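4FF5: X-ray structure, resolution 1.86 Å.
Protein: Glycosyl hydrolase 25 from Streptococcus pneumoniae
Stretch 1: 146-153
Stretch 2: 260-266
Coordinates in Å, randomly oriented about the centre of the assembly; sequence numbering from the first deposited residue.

Stretch 1, residues 146-153: YSPSYYWL
Stretch 2 260-266: RKLFLKP

This is a small contact, 394 Å² summed over both sides, in which a loop entering a strand packs against the last turn of a helix and the tail beyond it, joined by one direct hydrogen bond and two bridging waters. The helix runs to F263, and L264 N bonds back to R260 O at 2.9 Å. Strand 151-153 follows the loop. In register, S149 CA lies 4.3 Å from P266 CA, and Y150 CA 6.3 Å from L262 CA. The CA-to-CB bonds of Y150, W152 and P266 point toward the other stretch; that of L262 points sideways, but its end comes nearer.

S149 (phi/psi -71/-19, chi1 p) donates from OG to L262 O at 2.9 Å. Its CB also sits 3.3 Å from F263 O.

Y150 is extended (-166/152), with chi1 between wells at -128° and chi2 94°. L262 (chi1 m, chi2 t) places CD2 over one face of the Y150 ring, 4.1 Å from the Y150 ring centroid and 29° off the ring normal, a CH-pi contact. K261 O lies at the ring edge, 3.3 Å from Y150 CE1. The same L262 CD2 reaches W152 CZ2 (3.9 Å; W152 chi1 m, chi2 96°).

Water 1 donates from its O to S149 O at 2.9 Å and K261 O at 2.9 Å, and accepts from K265 N at 2.7 Å. Water 2 accepts from W152 NE1 at 2.9 Å and donates to L262 O at 3.0 Å, so this carbonyl receives two hydrogen bonds. P266 CB closes on P148 O at 3.6 Å.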

ATOM      1  N   TYR A 146      -0.114  -2.369 -14.982  1.00 23.34           N
ATOM      2  CA  TYR A 146      -0.370  -0.956 -14.676  1.00 23.54           C
ATOM      3  C   TYR A 146       0.889  -0.157 -14.329  1.00 23.71           C
ATOM      4  O   TYR A 146       0.808   1.035 -14.070  1.00 23.58           O
ATOM      5  CB  TYR A 146      -1.426  -0.832 -13.566  1.00 22.29           C
ATOM      6  CG  TYR A 146      -2.740  -1.440 -13.962  1.00 22.77           C
ATOM      7  CD1 TYR A 146      -3.652  -0.714 -14.732  1.00 22.93           C
ATOM      8  CD2 TYR A 146      -3.071  -2.755 -13.608  1.00 22.13           C
ATOM      9  CE1 TYR A 146      -4.854  -1.272 -15.114  1.00 23.34           C
ATOM     10  CE2 TYR A 146      -4.287  -3.316 -13.991  1.00 22.65           C
ATOM     11  CZ  TYR A 146      -5.166  -2.561 -14.749  1.00 23.17           C
ATOM     12  OH  TYR A 146      -6.371  -3.079 -15.142  1.00 24.29           O
ATOM     13  N   SER A 147       2.049  -0.819 -14.355  1.00 23.79           N
ATOM     14  CA  SER A 147       3.336  -0.176 -14.036  1.00 24.37           C
ATOM     15  C   SER A 147       3.253   0.573 -12.711  1.00 23.19           C
ATOM     16  O   SER A 147       3.534   1.783 -12.662  1.00 24.56           O
ATOM     17  CB  SER A 147       3.763   0.797 -15.147  1.00 26.05           C
ATOM     18  OG  SER A 147       3.981   0.098 -16.359  1.00 28.52           O
ATOM     19  N   PRO A 148       2.865  -0.139 -11.629  1.00 21.86           N
ATOM     20  CA  PRO A 148       2.736   0.565 -10.350  1.00 20.50           C
ATOM     21  C   PRO A 148       4.088   1.103  -9.862  1.00 20.02           C
ATOM     22  O   PRO A 148       5.144   0.544 -10.192  1.00 21.07           O
ATOM     23  CB  PRO A 148       2.182  -0.509  -9.415  1.00 19.44           C
ATOM     24  CG  PRO A 148       2.635  -1.803 -10.001  1.00 19.71           C
ATOM     25  CD  PRO A 148       2.635  -1.592 -11.485  1.00 20.70           C
ATOM     26  N   SER A 149       4.046   2.188  -9.098  1.00 19.74           N
ATOM     27  CA  SER A 149       5.265   2.831  -8.611  1.00 19.35           C
ATOM     28  C   SER A 149       6.002   2.022  -7.533  1.00 18.94           C
ATOM     29  O   SER A 149       7.174   2.279  -7.269  1.00 18.31           O
ATOM     30  CB  SER A 149       4.949   4.228  -8.088  1.00 19.77           C
ATOM     31  OG  SER A 149       4.273   4.150  -6.833  1.00 20.00           O
ATOM     32  N   TYR A 150       5.304   1.075  -6.897  1.00 17.41           N
ATOM     33  CA  TYR A 150       5.863   0.295  -5.808  1.00 16.80           C
ATOM     34  C   TYR A 150       4.952  -0.902  -5.557  1.00 16.23           C
ATOM     35  O   TYR A 150       3.754  -0.833  -5.814  1.00 15.10           O
ATOM     36  CB  TYR A 150       5.943   1.148  -4.536  1.00 16.91           C
ATOM     37  CG  TYR A 150       7.304   1.165  -3.870  1.00 17.05           C
ATOM     38  CD1 TYR A 150       8.229   2.173  -4.161  1.00 17.98           C
ATOM     39  CD2 TYR A 150       7.668   0.179  -2.946  1.00 16.94           C
ATOM     40  CE1 TYR A 150       9.483   2.197  -3.555  1.00 17.85           C
ATOM     41  CE2 TYR A 150       8.917   0.196  -2.331  1.00 16.99           C
ATOM     42  CZ  TYR A 150       9.816   1.213  -2.638  1.00 17.72           C
ATOM     43  OH  TYR A 150      11.066   1.235  -2.044  1.00 17.55           O
ATOM     44  N   TYR A 151       5.519  -1.982  -5.047  1.00 15.41           N
ATOM     45  CA  TYR A 151       4.723  -3.120  -4.612  1.00 16.04           C
ATOM     46  C   TYR A 151       4.885  -3.259  -3.105  1.00 15.44           C
ATOM     47  O   TYR A 151       6.008  -3.286  -2.615  1.00 15.96           O
ATOM     48  CB  TYR A 151       5.241  -4.388  -5.267  1.00 16.50           C
ATOM     49  CG  TYR A 151       5.054  -4.440  -6.752  1.00 17.17           C
ATOM     50  CD1 TYR A 151       5.982  -3.844  -7.628  1.00 17.71           C
ATOM     51  CD2 TYR A 151       3.978  -5.133  -7.296  1.00 17.13           C
ATOM     52  CE1 TYR A 151       5.800  -3.921  -9.016  1.00 18.26           C
ATOM     53  CE2 TYR A 151       3.792  -5.215  -8.673  1.00 17.82           C
ATOM     54  CZ  TYR A 151       4.701  -4.616  -9.527  1.00 18.55           C
ATOM     55  OH  TYR A 151       4.474  -4.729 -10.895  1.00 19.05           O
ATOM     56  N   TRP A 152       3.776  -3.343  -2.381  1.00 14.85           N
ATOM     57  CA  TRP A 152       3.819  -3.431  -0.911  1.00 13.88           C
ATOM     58  C   TRP A 152       3.231  -4.718  -0.383  1.00 13.52           C
ATOM     59  O   TRP A 152       2.155  -5.163  -0.830  1.00 13.26           O
ATOM     60  CB  TRP A 152       3.042  -2.256  -0.308  1.00 13.63           C
ATOM     61  CG  TRP A 152       3.690  -0.903  -0.510  1.00 13.82           C
ATOM     62  CD1 TRP A 152       3.423   0.029  -1.502  1.00 14.15           C
ATOM     63  CD2 TRP A 152       4.743  -0.297   0.312  1.00 13.97           C
ATOM     64  NE1 TRP A 152       4.203   1.146  -1.350  1.00 14.94           N
ATOM     65  CE2 TRP A 152       5.026   1.012  -0.285  1.00 14.37           C
ATOM     66  CE3 TRP A 152       5.457  -0.695   1.448  1.00 13.47           C
ATOM     67  CZ2 TRP A 152       5.973   1.883   0.253  1.00 14.31           C
ATOM     68  CZ3 TRP A 152       6.424   0.180   1.964  1.00 13.73           C
ATOM     69  CH2 TRP A 152       6.660   1.442   1.390  1.00 13.83           C
ATOM     70  N   LEU A 153       3.911  -5.304   0.608  1.00 12.88           N
ATOM     71  CA  LEU A 153       3.422  -6.479   1.320  1.00 12.74           C
ATOM     72  C   LEU A 153       2.788  -6.011   2.607  1.00 12.88           C
ATOM     73  O   LEU A 153       3.486  -5.475   3.476  1.00 13.30           O
ATOM     74  CB  LEU A 153       4.599  -7.421   1.662  1.00 12.86           C
ATOM     75  CG  LEU A 153       4.998  -8.414   0.549  1.00 13.24           C
ATOM     76  CD1 LEU A 153       5.547  -7.702  -0.679  1.00 13.12           C
ATOM     77  CD2 LEU A 153       5.970  -9.451   1.108  1.00 13.17           C
ATOM     78  N   ARG A 260       9.562  10.851  -4.134  1.00 22.70           N
ATOM     79  CA  ARG A 260      10.124  10.407  -5.413  1.00 23.25           C
ATOM     80  C   ARG A 260      10.406   8.909  -5.372  1.00 22.05           C
ATOM     81  O   ARG A 260      10.006   8.170  -6.266  1.00 22.02           O
ATOM     82  CB  ARG A 260      11.420  11.160  -5.763  1.00 24.90           C
ATOM     83  CG  ARG A 260      12.055  10.643  -7.052  1.00 26.62           C
ATOM     84  CD  ARG A 260      13.469  11.175  -7.268  1.00 28.87           C
ATOM     85  N   LYS A 261      11.096   8.474  -4.326  1.00 21.29           N
ATOM     86  CA  LYS A 261      11.394   7.068  -4.131  1.00 20.32           C
ATOM     87  C   LYS A 261      10.141   6.179  -4.243  1.00 19.82           C
ATOM     88  O   LYS A 261      10.146   5.149  -4.926  1.00 19.82           O
ATOM     89  CB  LYS A 261      12.027   6.881  -2.761  1.00 19.91           C
ATOM     90  CG  LYS A 261      12.322   5.437  -2.444  1.00 19.59           C
ATOM     91  CD  LYS A 261      13.088   5.310  -1.146  1.00 19.97           C
ATOM     92  CE  LYS A 261      12.982   3.905  -0.607  1.00 19.04           C
ATOM     93  NZ  LYS A 261      13.601   3.810   0.751  1.00 19.50           N
ATOM     94  N   LEU A 262       9.075   6.587  -3.563  1.00 18.85           N
ATOM     95  CA  LEU A 262       7.894   5.723  -3.399  1.00 18.48           C
ATOM     96  C   LEU A 262       6.902   5.821  -4.541  1.00 18.66           C
ATOM     97  O   LEU A 262       6.155   4.866  -4.800  1.00 18.96           O
ATOM     98  CB  LEU A 262       7.178   6.020  -2.074  1.00 17.86           C
ATOM     99  CG  LEU A 262       8.018   5.819  -0.790  1.00 18.42           C
ATOM    100  CD1 LEU A 262       7.147   5.941   0.453  1.00 18.54           C
ATOM    101  CD2 LEU A 262       8.733   4.482  -0.777  1.00 17.68           C
ATOM    102  N   PHE A 263       6.881   6.976  -5.199  1.00 19.00           N
ATOM    103  CA  PHE A 263       5.846   7.255  -6.190  1.00 20.56           C
ATOM    104  C   PHE A 263       6.314   7.611  -7.591  1.00 22.06           C
ATOM    105  O   PHE A 263       5.552   7.487  -8.543  1.00 22.96           O
ATOM    106  CB  PHE A 263       4.900   8.301  -5.644  1.00 19.93           C
ATOM    107  CG  PHE A 263       3.998   7.744  -4.593  1.00 19.60           C
ATOM    108  CD1 PHE A 263       2.920   6.929  -4.946  1.00 18.82           C
ATOM    109  CD2 PHE A 263       4.261   7.964  -3.253  1.00 19.32           C
ATOM    110  CE1 PHE A 263       2.102   6.379  -3.976  1.00 18.68           C
ATOM    111  CE2 PHE A 263       3.448   7.408  -2.273  1.00 19.49           C
ATOM    112  CZ  PHE A 263       2.363   6.618  -2.637  1.00 18.59           C
ATOM    113  N   LEU A 264       7.556   8.040  -7.723  1.00 23.76           N
ATOM    114  CA  LEU A 264       8.010   8.581  -9.003  1.00 26.22           C
ATOM    115  C   LEU A 264       9.167   7.794  -9.626  1.00 28.05           C
ATOM    116  O   LEU A 264       9.857   8.297 -10.512  1.00 29.18           O
ATOM    117  CB  LEU A 264       8.323  10.076  -8.855  1.00 26.93           C
ATOM    118  CG  LEU A 264       7.208  11.054  -8.428  1.00 26.93           C
ATOM    119  CD1 LEU A 264       7.735  12.485  -8.333  1.00 28.12           C
ATOM    120  CD2 LEU A 264       5.970  11.003  -9.313  1.00 27.06           C
ATOM    121  N   LYS A 265       9.369   6.550  -9.181  1.00 28.39           N
ATOM    122  CA  LYS A 265      10.425   5.687  -9.745  1.00 29.90           C
ATOM    123  C   LYS A 265       9.981   4.239 -10.048  1.00 30.37           C
ATOM    124  O   LYS A 265      10.539   3.298  -9.480  1.00 30.14           O
ATOM    125  CB  LYS A 265      11.666   5.649  -8.836  1.00 30.62           C
ATOM    126  CG  LYS A 265      12.202   6.998  -8.374  1.00 31.59           C
ATOM    127  CD  LYS A 265      13.717   7.049  -8.200  1.00 33.74           C
ATOM    128  CE  LYS A 265      14.415   5.695  -8.158  1.00 33.55           C
ATOM    129  NZ  LYS A 265      15.891   5.850  -8.069  1.00 35.95           N
ATOM    130  N   PRO A 266       8.986   4.044 -10.939  1.00 31.75           N
ATOM    131  CA  PRO A 266       8.620   2.660 -11.267  1.00 32.37           C
ATOM    132  C   PRO A 266       9.642   2.023 -12.216  1.00 35.21           C
ATOM    133  O   PRO A 266      10.275   1.025 -11.858  1.00 35.28           O
ATOM    134  CB  PRO A 266       7.280   2.812 -11.973  1.00 32.33           C
ATOM    135  CG  PRO A 266       7.348   4.159 -12.611  1.00 33.13           C
ATOM    136  CD  PRO A 266       8.206   5.021 -11.727  1.00 32.06           C
TER
HETATM  137  O   HOH W   1       8.463   4.832  -7.245  1.00 17.64           O
HETATM  138  O   HOH W   2       4.344   3.673  -2.736  1.00 15.56           O